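Local structure of 3,6-diketocamphane 1,6-monooxygenase (Pseudomonas putida, 4UWM) at residues F23-G26 and I27-V31; A30-A33 and D34-G37; T326-E329 and K330-L334. The protein catalyses the FMNH2- and oxygen-dependent Baeyer-Villiger conversion of (1S,4S)-bornane-2,5-dione to its lactone, in the pathway that degrades (-)-camphor. All coordinates share one frame; numbering follows the deposited sequence. Where two conformers were deposited one is given.

Contact 1. Residues F23-G26 and I27-V31; sequences FDWG and IKSAV
Ser29 lies one helical turn beyond Trp25, and its hydroxyl covers the indole: OG sits 3.4 Å above the ring plane, over its centre. With CG anti to the backbone N and beside the carbonyl carbon (chi1 178°), the indole runs forward along the helix, toward Ser29. OG gives its proton to Trp25 O (2.9 Å), not to the ring, and Ser29 N reaches Trp25 O as well, at 2.8 Å. The two donors come from opposite faces of the carbonyl plane, a double grip on one buried oxygen.

Asp24 and Lys28 form the second i to i+4 pair. In one of the two modelled lysine conformers, NZ meets Asp24 OD2 at 2.8 Å on the syn side, 28° out of the carboxylate plane, after its extended chain has passed Asp24 O. Since OD2 is also bonded to the hydroxyl of Tyr352, the salt bridge does not hold the carboxylate alone.

The third pair is apolar. Ile27 CD1 comes obliquely to the Phe23 ring, 3.8 Å from CE2.

All of this lies on helix 19-35, which follows strand 4-9 and precedes strand 40-43 in a beta-alpha-beta unit of the barrel. Phe23, Ile27 and Ala30 pack on helix 57-65, Phe23 also touches Ile98 of the second subunit, and Trp25 turns to Phe9 at the end of strand 4-9.

Contact 2. Residues A30-A33 and D34-G37; sequences AVQA and DSVG
The side-chain amide of Gln32 is met by Val36 from a single side of its plane: both methyls lie on that face, near NE2, with CG1 at 3.6 Å from NE2. This is the C-terminal end of helix 19-35, which a Schellman motif closes. A bend at chi2 (-83°) brings the amide to this place, and Phe359 and Leu362 of helix 356-369 also touch Gln32. The other flat side group is the carboxylate of Asp34. A water gives one proton to Asp34 OD2 (2.9 Å) and the other to Val31 O (2.8 Å), bridging one turn of the helix. The remaining partners of the carboxylate lie outside the turn: OD1 accepts from the backbone N of Asn70 and Ile71, and OD2 from that of Lys69. Three peptide N-H groups and a water thus probably steady the charge, and they tie the helix to the chain leading into strand 72-79.

Regular bonds persist as far as Val36 N to Gln32 O, which is bent (136° at the hydrogen), and Val36 N has a second, weak bond to Ala33 O. Gln32 O also accepts from Ser35 OG at 2.6 Å, in one of the two modelled serine conformers; there OG occupies the crowded position between backbone N and carbonyl carbon (chi1 75°).

Val36 is the first residue to leave helical angles. Gly37 then turns to a positive phi, which favours glycine, so that Ile38 N bonds back to Ala33 O and Gly37 N to Asp34 O, the latter at 3.2 Å.

Contact 3. Residues T326-E329 and K330-L334; sequences TVTE and KINAL
Lys330 lies alongside Thr326, one turn earlier on helix 324-338, the two side chains pointing the same way. The lysine starts with chi1 at -90°, away from the usual staggered value, and stays extended from there on, so that CG passes 3.5 Å from Thr326 O and the far end comes beside the methyl of the threonine, NZ to Thr326 CG2 4.0 Å. That contact is loose; the ammonium is bonded to Val321 O, on the strand before the helix. Thr326 is set the complementary way: CG2, anti to the backbone N, turns to the lysine, while OG1 bonds to Asp265 and Ser323.

Val327 and Ile331 make the apolar pair, crossing at an angle with CG1 of Val327 3.9 Å from CD1 of Ile331. The isoleucine CG1 leans over the backbone and comes to 3.2 Å of Val327 O, the carbonyl that accepts from Ile331 N at 2.9 Å. Both side chains also pack on Val369 of helix 356-369.

Thr328 and Asn332 run side by side. Thr328 CG2 is 3.7 Å from Asn332 ND2, and its OG1 turns back to Pro324 O. Asn332 ND2 also lies close to Thr328 O, but the angle is too poor for a hydrogen bond; the donor to that oxygen is Asn332 N, at 3.1 Å.

Putting an alanine at Lys330 would probably leave Val321 O without its ammonium partner and uncover the methyl of Thr326.

Across the contact one pair meets carbon to carbon, in the other two a threonine methyl faces a nitrogen, and the hydrogen bonds are all backbone. The polar ends of Thr326, Thr328 and Lys330 find partners before the segment begins and so join the helix to its own start, to strand 320-322 and, through Asp265, to helix 265-274.

From the N terminus, contact 1 and contact 2 follow each other on helix 19-35 and share Ala30 and Val31; their centres are 10 Å apart. Contact 3 comes some 290 residues later on helix 324-338, its centre about 29 Å from that of contact 1 and 23 Å from that of contact 2, with no touch to either. Each joins adjoining segments one turn apart, so none closes a long loop, and none nests in or crosses another. They sit on an early and a late helix of the barrel, which strand 343-347 brings together by pairing with strand 4-9. Helix 356-369 reaches both contact 2, at Gln32 and Val36, and contact 3, at Val327, Thr328 and Ile331.

Contact 1. Residues F23-G26 and I27-V31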
ATOM      1  N   PHE A  23       4.618  -6.850 -10.608  1.00 14.15           N
ATOM      2  CA  PHE A  23       3.461  -6.987  -9.709  1.00 14.46           C
ATOM      3  C   PHE A  23       2.689  -8.279 -10.007  1.00 15.77           C
ATOM      4  O   PHE A  23       2.386  -9.061  -9.095  1.00 14.30           O
ATOM      5  CB  PHE A  23       2.588  -5.727  -9.792  1.00 14.21           C
ATOM      6  CG  PHE A  23       1.734  -5.482  -8.564  1.00 13.82           C
ATOM      7  CD1 PHE A  23       2.324  -5.076  -7.370  1.00 12.34           C
ATOM      8  CD2 PHE A  23       0.339  -5.633  -8.618  1.00 16.17           C
ATOM      9  CE1 PHE A  23       1.543  -4.821  -6.244  1.00 13.19           C
ATOM     10  CE2 PHE A  23      -0.446  -5.392  -7.502  1.00 16.84           C
ATOM     11  CZ  PHE A  23       0.166  -4.996  -6.304  1.00 14.86           C
ATOM     12  N   ASP A  24       2.457  -8.550 -11.295  1.00 16.10           N
ATOM     13  CA  ASP A  24       1.818  -9.795 -11.743  1.00 15.89           C
ATOM     14  C   ASP A  24       2.591 -11.047 -11.300  1.00 16.12           C
ATOM     15  O   ASP A  24       2.005 -11.983 -10.741  1.00 16.46           O
ATOM     16  CB  ASP A  24       1.626  -9.763 -13.278  1.00 19.23           C
ATOM     17  CG  ASP A  24       0.644 -10.839 -13.781  1.00 24.48           C
ATOM     18  OD1 ASP A  24      -0.333 -11.185 -13.075  1.00 23.33           O
ATOM     19  OD2 ASP A  24       0.857 -11.324 -14.906  1.00 25.35           O
ATOM     20  N   TRP A  25       3.905 -11.042 -11.503  1.00 15.39           N
ATOM     21  CA  TRP A  25       4.764 -12.139 -11.067  1.00 15.81           C
ATOM     22  C   TRP A  25       4.716 -12.359  -9.537  1.00 18.10           C
ATOM     23  O   TRP A  25       4.646 -13.507  -9.052  1.00 17.63           O
ATOM     24  CB  TRP A  25       6.206 -11.893 -11.550  1.00 16.37           C
ATOM     25  CG  TRP A  25       7.245 -12.960 -11.126  1.00 16.51           C
ATOM     26  CD1 TRP A  25       8.499 -12.733 -10.615  1.00 17.94           C
ATOM     27  CD2 TRP A  25       7.126 -14.380 -11.256  1.00 18.29           C
ATOM     28  NE1 TRP A  25       9.142 -13.934 -10.379  1.00 17.60           N
ATOM     29  CE2 TRP A  25       8.316 -14.954 -10.764  1.00 18.17           C
ATOM     30  CE3 TRP A  25       6.108 -15.231 -11.717  1.00 20.00           C
ATOM     31  CZ2 TRP A  25       8.536 -16.352 -10.745  1.00 21.15           C
ATOM     32  CZ3 TRP A  25       6.320 -16.621 -11.682  1.00 20.24           C
ATOM     33  CH2 TRP A  25       7.529 -17.161 -11.197  1.00 21.38           C
ATOM     34  N   GLY A  26       4.742 -11.262  -8.783  1.00 17.82           N
ATOM     35  CA  GLY A  26       4.592 -11.360  -7.325  1.00 15.57           C
ATOM     36  C   GLY A  26       3.300 -12.031  -6.884  1.00 13.89           C
ATOM     37  O   GLY A  26       3.337 -12.912  -6.019  1.00 16.40           O
ATOM     38  N   ILE A  27       2.176 -11.630  -7.470  1.00 15.09           N
ATOM     39  CA  ILE A  27       0.865 -12.205  -7.113  1.00 17.82           C
ATOM     40  C   ILE A  27       0.806 -13.695  -7.521  1.00 18.78           C
ATOM     41  O   ILE A  27       0.407 -14.540  -6.714  1.00 18.48           O
ATOM     42  CB  ILE A  27      -0.328 -11.425  -7.727  1.00 17.43           C
ATOM     43  CG1 ILE A  27      -0.410  -9.982  -7.168  1.00 19.20           C
ATOM     44  CG2 ILE A  27      -1.665 -12.158  -7.464  1.00 17.04           C
ATOM     45  CD1 ILE A  27      -1.349  -9.068  -7.958  1.00 15.55           C
ATOM     46  N   LYS A  28       1.215 -13.998  -8.762  1.00 18.46           N
ATOM     47  CA  LYS A  28       1.263 -15.388  -9.221  0.60 18.57           C
ATOM     48  C   LYS A  28       2.160 -16.234  -8.327  1.00 19.43           C
ATOM     49  O   LYS A  28       1.826 -17.392  -8.020  1.00 20.60           O
ATOM     50  CB  LYS A  28       1.644 -15.463 -10.711  0.60 18.43           C
ATOM     51  CG  LYS A  28       0.528 -14.949 -11.613  0.60 20.04           C
ATOM     52  CD  LYS A  28       0.917 -14.814 -13.082  0.60 24.64           C
ATOM     53  CE  LYS A  28      -0.284 -14.338 -13.900  0.60 25.25           C
ATOM     54  NZ  LYS A  28       0.075 -13.964 -15.296  0.60 22.76           N
ATOM     55  N   SER A  29       3.262 -15.650  -7.874  1.00 16.72           N
ATOM     56  CA  SER A  29       4.201 -16.311  -6.978  1.00 17.78           C
ATOM     57  C   SER A  29       3.551 -16.596  -5.624  1.00 20.81           C
ATOM     58  O   SER A  29       3.696 -17.697  -5.097  1.00 19.64           O
ATOM     59  CB  SER A  29       5.469 -15.476  -6.787  1.00 17.91           C
ATOM     60  OG  SER A  29       6.355 -15.598  -7.894  1.00 20.59           O
ATOM     61  N   ALA A  30       2.819 -15.612  -5.073  1.00 19.35           N
ATOM     62  CA  ALA A  30       2.164 -15.789  -3.776  1.00 17.13           C
ATOM     63  C   ALA A  30       1.107 -16.910  -3.828  1.00 19.20           C
ATOM     64  O   ALA A  30       1.053 -17.759  -2.930  1.00 18.27           O
ATOM     65  CB  ALA A  30       1.518 -14.476  -3.330  1.00 15.56           C
ATOM     66  N   VAL A  31       0.275 -16.891  -4.866  1.00 17.59           N
ATOM     67  CA  VAL A  31      -0.759 -17.925  -5.073  1.00 22.42           C
ATOM     68  C   VAL A  31      -0.137 -19.338  -5.196  1.00 22.83           C
ATOM     69  O   VAL A  31      -0.574 -20.270  -4.518  1.00 23.30           O
ATOM     70  CB  VAL A  31      -1.666 -17.609  -6.291  1.00 23.88           C
ATOM     71  CG1 VAL A  31      -2.643 -18.749  -6.579  1.00 27.53           C
ATOM     72  CG2 VAL A  31      -2.437 -16.319  -6.058  1.00 24.53           C
TER

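Contact 2. Residues A30-A33 and D34-G37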
ATOM      1  N   ALA A  30       2.819 -15.612  -5.073  1.00 19.35           N
ATOM      2  CA  ALA A  30       2.164 -15.789  -3.776  1.00 17.13           C
ATOM      3  C   ALA A  30       1.107 -16.910  -3.828  1.00 19.20           C
ATOM      4  O   ALA A  30       1.053 -17.759  -2.930  1.00 18.27           O
ATOM      5  CB  ALA A  30       1.518 -14.476  -3.330  1.00 15.56           C
ATOM      6  N   VAL A  31       0.275 -16.891  -4.866  1.00 17.59           N
ATOM      7  CA  VAL A  31      -0.759 -17.925  -5.073  1.00 22.42           C
ATOM      8  C   VAL A  31      -0.137 -19.338  -5.196  1.00 22.83           C
ATOM      9  O   VAL A  31      -0.574 -20.270  -4.518  1.00 23.30           O
ATOM     10  CB  VAL A  31      -1.666 -17.609  -6.291  1.00 23.88           C
ATOM     11  CG1 VAL A  31      -2.643 -18.749  -6.579  1.00 27.53           C
ATOM     12  CG2 VAL A  31      -2.437 -16.319  -6.058  1.00 24.53           C
ATOM     13  N   GLN A  32       0.906 -19.483  -6.013  1.00 22.00           N
ATOM     14  CA  GLN A  32       1.508 -20.801  -6.243  1.00 23.60           C
ATOM     15  C   GLN A  32       2.174 -21.307  -4.961  1.00 28.89           C
ATOM     16  O   GLN A  32       2.055 -22.487  -4.638  1.00 25.53           O
ATOM     17  CB  GLN A  32       2.501 -20.762  -7.414  1.00 27.52           C
ATOM     18  CG  GLN A  32       3.025 -22.124  -7.881  1.00 25.89           C
ATOM     19  CD  GLN A  32       4.189 -22.660  -7.049  1.00 29.93           C
ATOM     20  OE1 GLN A  32       4.927 -21.912  -6.387  1.00 22.95           O
ATOM     21  NE2 GLN A  32       4.370 -23.969  -7.091  1.00 28.46           N
ATOM     22  N   ALA A  33       2.865 -20.419  -4.231  1.00 21.62           N
ATOM     23  CA  ALA A  33       3.530 -20.822  -2.992  1.00 20.52           C
ATOM     24  C   ALA A  33       2.496 -21.286  -1.971  1.00 26.31           C
ATOM     25  O   ALA A  33       2.688 -22.315  -1.311  1.00 26.66           O
ATOM     26  CB  ALA A  33       4.414 -19.700  -2.440  1.00 20.23           C
ATOM     27  N   ASP A  34       1.391 -20.538  -1.858  1.00 22.10           N
ATOM     28  CA  ASP A  34       0.281 -20.925  -1.002  1.00 28.70           C
ATOM     29  C   ASP A  34      -0.253 -22.325  -1.397  1.00 29.19           C
ATOM     30  O   ASP A  34      -0.468 -23.152  -0.517  1.00 30.22           O
ATOM     31  CB  ASP A  34      -0.840 -19.874  -1.085  1.00 26.17           C
ATOM     32  CG  ASP A  34      -1.958 -20.106  -0.093  1.00 20.18           C
ATOM     33  OD1 ASP A  34      -1.703 -20.224   1.136  1.00 22.81           O
ATOM     34  OD2 ASP A  34      -3.124 -20.103  -0.542  1.00 20.82           O
ATOM     35  N   SER A  35      -0.440 -22.566  -2.702  1.00 27.28           N
ATOM     36  CA  SER A  35      -1.002 -23.833  -3.208  0.75 27.40           C
ATOM     37  C   SER A  35      -0.148 -25.069  -2.877  1.00 28.71           C
ATOM     38  O   SER A  35      -0.678 -26.166  -2.754  1.00 31.96           O
ATOM     39  CB  SER A  35      -1.240 -23.760  -4.718  0.75 23.18           C
ATOM     40  OG  SER A  35      -0.014 -23.847  -5.426  0.75 22.73           O
ATOM     41  N   VAL A  36       1.158 -24.900  -2.736  1.00 25.78           N
ATOM     42  CA  VAL A  36       2.039 -26.040  -2.456  1.00 25.71           C
ATOM     43  C   VAL A  36       2.546 -26.033  -1.012  1.00 33.35           C
ATOM     44  O   VAL A  36       3.533 -26.692  -0.704  1.00 37.08           O
ATOM     45  CB  VAL A  36       3.211 -26.168  -3.466  1.00 29.11           C
ATOM     46  CG1 VAL A  36       2.683 -26.274  -4.888  1.00 27.97           C
ATOM     47  CG2 VAL A  36       4.198 -25.004  -3.352  1.00 30.30           C
ATOM     48  N   GLY A  37       1.873 -25.262  -0.148  1.00 28.07           N
ATOM     49  CA  GLY A  37       2.117 -25.281   1.296  1.00 27.49           C
ATOM     50  C   GLY A  37       3.372 -24.592   1.781  1.00 30.58           C
ATOM     51  O   GLY A  37       3.892 -24.910   2.859  1.00 28.29           O
TER
HETATM   52  O   HOH W   1      -3.097 -20.209  -3.401  1.00 37.60           O

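Contact 3. Residues T326-E329 and K330-L334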
ATOM      1  N   THR A 326      19.409 -35.445  -3.175  1.00 38.50           N
ATOM      2  CA  THR A 326      20.647 -34.646  -3.117  1.00 44.04           C
ATOM      3  C   THR A 326      20.485 -33.375  -2.263  1.00 49.73           C
ATOM      4  O   THR A 326      21.352 -33.039  -1.446  1.00 50.84           O
ATOM      5  CB  THR A 326      21.101 -34.250  -4.531  1.00 48.64           C
ATOM      6  OG1 THR A 326      21.248 -35.432  -5.321  1.00 54.99           O
ATOM      7  CG2 THR A 326      22.419 -33.485  -4.497  1.00 45.25           C
ATOM      8  N   VAL A 327      19.367 -32.677  -2.452  1.00 50.58           N
ATOM      9  CA  VAL A 327      19.093 -31.465  -1.680  1.00 46.13           C
ATOM     10  C   VAL A 327      18.839 -31.802  -0.210  1.00 43.63           C
ATOM     11  O   VAL A 327      19.368 -31.122   0.681  1.00 41.21           O
ATOM     12  CB  VAL A 327      17.968 -30.616  -2.319  1.00 42.38           C
ATOM     13  CG1 VAL A 327      17.528 -29.483  -1.388  1.00 42.40           C
ATOM     14  CG2 VAL A 327      18.459 -30.043  -3.641  1.00 37.18           C
ATOM     15  N   THR A 328      18.071 -32.866   0.037  1.00 46.01           N
ATOM     16  CA  THR A 328      17.806 -33.331   1.403  1.00 47.14           C
ATOM     17  C   THR A 328      19.108 -33.653   2.154  1.00 51.29           C
ATOM     18  O   THR A 328      19.284 -33.261   3.315  1.00 49.35           O
ATOM     19  CB  THR A 328      16.867 -34.553   1.425  1.00 54.32           C
ATOM     20  OG1 THR A 328      15.659 -34.242   0.718  1.00 53.37           O
ATOM     21  CG2 THR A 328      16.517 -34.955   2.858  1.00 61.02           C
ATOM     22  N   GLU A 329      20.020 -34.348   1.480  1.00 49.67           N
ATOM     23  CA  GLU A 329      21.291 -34.708   2.095  1.00 56.25           C
ATOM     24  C   GLU A 329      22.154 -33.479   2.337  1.00 49.50           C
ATOM     25  O   GLU A 329      22.763 -33.354   3.403  1.00 49.10           O
ATOM     26  CB  GLU A 329      22.030 -35.758   1.265  1.00 65.30           C
ATOM     27  CG  GLU A 329      21.480 -37.166   1.455  1.00 83.67           C
ATOM     28  CD  GLU A 329      22.103 -38.189   0.520  1.00104.95           C
ATOM     29  OE1 GLU A 329      23.293 -38.044   0.164  1.00107.38           O
ATOM     30  OE2 GLU A 329      21.396 -39.147   0.141  1.00107.80           O
ATOM     31  N   LYS A 330      22.182 -32.568   1.361  1.00 46.12           N
ATOM     32  CA  LYS A 330      22.898 -31.290   1.500  1.00 45.44           C
ATOM     33  C   LYS A 330      22.406 -30.455   2.691  1.00 40.83           C
ATOM     34  O   LYS A 330      23.207 -29.813   3.377  1.00 42.20           O
ATOM     35  CB  LYS A 330      22.822 -30.481   0.207  1.00 45.59           C
ATOM     36  CG  LYS A 330      23.953 -30.760  -0.762  1.00 51.54           C
ATOM     37  CD  LYS A 330      23.599 -30.271  -2.155  1.00 57.83           C
ATOM     38  CE  LYS A 330      24.812 -30.261  -3.066  1.00 57.31           C
ATOM     39  NZ  LYS A 330      24.396 -30.054  -4.481  1.00 61.53           N
ATOM     40  N   ILE A 331      21.099 -30.479   2.944  1.00 40.88           N
ATOM     41  CA  ILE A 331      20.535 -29.751   4.085  1.00 41.15           C
ATOM     42  C   ILE A 331      20.952 -30.421   5.397  1.00 45.80           C
ATOM     43  O   ILE A 331      21.333 -29.737   6.359  1.00 43.92           O
ATOM     44  CB  ILE A 331      18.994 -29.566   3.979  1.00 41.58           C
ATOM     45  CG1 ILE A 331      18.637 -28.719   2.741  1.00 39.09           C
ATOM     46  CG2 ILE A 331      18.437 -28.896   5.235  1.00 34.43           C
ATOM     47  CD1 ILE A 331      17.152 -28.625   2.443  1.00 37.15           C
ATOM     48  N   ASN A 332      20.907 -31.754   5.417  1.00 49.41           N
ATOM     49  CA  ASN A 332      21.340 -32.538   6.582  1.00 46.07           C
ATOM     50  C   ASN A 332      22.786 -32.255   6.999  1.00 42.34           C
ATOM     51  O   ASN A 332      23.056 -32.029   8.188  1.00 43.80           O
ATOM     52  CB  ASN A 332      21.127 -34.029   6.338  1.00 53.12           C
ATOM     53  CG  ASN A 332      19.665 -34.411   6.332  1.00 53.19           C
ATOM     54  OD1 ASN A 332      18.918 -34.074   7.250  1.00 64.31           O
ATOM     55  ND2 ASN A 332      19.249 -35.132   5.302  1.00 68.95           N
ATOM     56  N   ALA A 333      23.694 -32.239   6.019  1.00 38.32           N
ATOM     57  CA  ALA A 333      25.084 -31.844   6.243  1.00 39.87           C
ATOM     58  C   ALA A 333      25.195 -30.471   6.905  1.00 44.19           C
ATOM     59  O   ALA A 333      25.957 -30.301   7.858  1.00 42.96           O
ATOM     60  CB  ALA A 333      25.878 -31.880   4.944  1.00 43.86           C
ATOM     61  N   LEU A 334      24.426 -29.496   6.414  1.00 50.87           N
ATOM     62  CA  LEU A 334      24.420 -28.158   7.012  1.00 38.46           C
ATOM     63  C   LEU A 334      23.887 -28.180   8.428  1.00 34.33           C
ATOM     64  O   LEU A 334      24.448 -27.522   9.308  1.00 40.40           O
ATOM     65  CB  LEU A 334      23.614 -27.167   6.168  1.00 42.23           C
ATOM     66  CG  LEU A 334      24.269 -26.726   4.869  1.00 36.69           C
ATOM     67  CD1 LEU A 334      23.212 -26.201   3.914  1.00 38.95           C
ATOM     68  CD2 LEU A 334      25.337 -25.682   5.154  1.00 42.68           C
TER